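Local coordinates for aminopeptidase-like protein (Chaetomium thermophilum, PDB 5JM6) that is probably a zinc-dependent aminopeptidase of the M18 family that assembles into a dodecamer and is linked to the Cvt pathway of selective autophagy, at residues P205-A208 / P209-I213. Sequence-based numbering, arbitrary orientation.
Sequences PTLA and PHFGI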
loop_
_atom_site.group_PDB
_atom_site.type_symbol
_atom_site.label_atom_id
_atom_site.label_comp_id
_atom_site.label_asym_id
_atom_site.label_seq_id
_atom_site.Cartn_x
_atom_site.Cartn_y
_atom_site.Cartn_z
ATOM N N PRO A 205 -31.996 7.147 14.602
ATOM C CA PRO A 205 -31.384 8.475 14.490
ATOM C C PRO A 205 -29.953 8.472 13.976
ATOM O O PRO A 205 -29.124 7.700 14.457
ATOM C CB PRO A 205 -31.430 8.989 15.925
ATOM C CG PRO A 205 -31.302 7.763 16.753
ATOM C CD PRO A 205 -31.973 6.646 15.988
ATOM N N THR A 206 -29.651 9.386 13.065
ATOM C CA THR A 206 -28.284 9.587 12.612
ATOM C C THR A 206 -27.479 10.344 13.657
ATOM O O THR A 206 -28.035 10.939 14.580
ATOM C CB THR A 206 -28.223 10.351 11.281
ATOM O OG1 THR A 206 -28.928 11.587 11.403
ATOM C CG2 THR A 206 -28.848 9.541 10.176
ATOM N N LEU A 207 -26.162 10.285 13.520
ATOM C CA LEU A 207 -25.265 11.095 14.329
ATOM C C LEU A 207 -24.954 12.391 13.587
ATOM O O LEU A 207 -24.888 12.402 12.360
ATOM C CB LEU A 207 -23.979 10.326 14.635
ATOM C CG LEU A 207 -22.941 11.010 15.522
ATOM C CD1 LEU A 207 -23.494 11.199 16.921
ATOM C CD2 LEU A 207 -21.665 10.190 15.555
ATOM N N ALA A 208 -24.801 13.486 14.322
ATOM C CA ALA A 208 -24.410 14.753 13.713
ATOM C C ALA A 208 -23.063 14.595 13.011
ATOM O O ALA A 208 -22.220 13.818 13.457
ATOM C CB ALA A 208 -24.346 15.853 14.762
ATOM N N PRO A 209 -22.858 15.321 11.900
ATOM C CA PRO A 209 -21.587 15.199 11.175
ATOM C C PRO A 209 -20.406 15.751 11.972
ATOM O O PRO A 209 -19.262 15.380 11.711
ATOM C CB PRO A 209 -21.820 16.031 9.905
ATOM C CG PRO A 209 -23.305 16.231 9.822
ATOM C CD PRO A 209 -23.785 16.248 11.234
ATOM N N HIS A 210 -20.698 16.608 12.947
ATOM C CA HIS A 210 -19.681 17.327 13.711
ATOM C C HIS A 210 -18.666 16.417 14.414
ATOM O O HIS A 210 -17.567 16.856 14.751
ATOM C CB HIS A 210 -20.349 18.224 14.762
ATOM C CG HIS A 210 -21.392 19.151 14.213
ATOM N ND1 HIS A 210 -22.555 18.704 13.622
ATOM C CD2 HIS A 210 -21.457 20.504 14.191
ATOM C CE1 HIS A 210 -23.284 19.740 13.247
ATOM N NE2 HIS A 210 -22.640 20.844 13.581
ATOM N N PHE A 211 -19.034 15.156 14.629
ATOM C CA PHE A 211 -18.227 14.239 15.435
ATOM C C PHE A 211 -17.129 13.513 14.660
ATOM O O PHE A 211 -16.447 12.649 15.209
ATOM C CB PHE A 211 -19.128 13.207 16.114
ATOM C CG PHE A 211 -20.063 13.796 17.125
ATOM C CD1 PHE A 211 -19.622 14.099 18.402
ATOM C CD2 PHE A 211 -21.384 14.050 16.799
ATOM C CE1 PHE A 211 -20.481 14.645 19.336
ATOM C CE2 PHE A 211 -22.249 14.593 17.728
ATOM C CZ PHE A 211 -21.797 14.892 18.998
ATOM N N GLY A 212 -16.980 13.836 13.381
ATOM C CA GLY A 212 -15.872 13.329 12.591
ATOM C C GLY A 212 -16.148 12.019 11.879
ATOM O O GLY A 212 -15.539 11.732 10.849
ATOM N N ILE A 213 -17.082 11.236 12.408
ATOM C CA ILE A 213 -17.582 10.064 11.701
ATOM C C ILE A 213 -18.535 10.576 10.624
ATOM O O ILE A 213 -18.671 11.785 10.438
ATOM C CB ILE A 213 -18.316 9.077 12.646
ATOM C CG1 ILE A 213 -17.704 9.106 14.048
ATOM C CG2 ILE A 213 -18.294 7.655 12.088
ATOM C CD1 ILE A 213 -18.501 8.323 15.079
#
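Leu207 meets Phe211 and Ile213 with the two branches of its side chain. With CG anti to the backbone N (chi1 -178°), it sends CD1 obliquely to the Phe211 ring, 3.5 Å from Phe211 CD2, while its CD2 lies 3.7 Å from Ile213 CD1. A forked leucine suits this place because one residue reaches both neighbours, crossing each at about a right angle. Cutting the side chain back to a methyl, as an alanine here would, is likely to leave a gap beside Phe211 CD2 and deprive the end of Ile213 of its partner in Leu207. Ala208 CB is small enough to sit 3.8 Å from Phe211 CE2 and 3.6 Å from His210 ND1. A polar atom, Ala208 O, lies in the plane of the Phe211 ring at its edge, 3.5 Å from Phe211 CD2.

Residues 209-211 form a single 3-10 turn, opened by Pro209, whose ring restrains phi, and closed by the bond from Gly212 N to Pro209 O (3.2 Å). Gly212 takes a positive phi of 90°, where a side chain would collide with the carbonyl O of Phe211. The turn belongs to a loop between strands 190-196 and 228-231 that reaches the zinc site of a second subunit: the His210 side chain, about 5 Å from a bound zinc ion, meets the rings of His394 (edge-to-face) and His485 of that subunit, where a flat, polar histidine probably fits well. Pro205 O accepts a hydrogen bond from His397 NE2 of the second subunit.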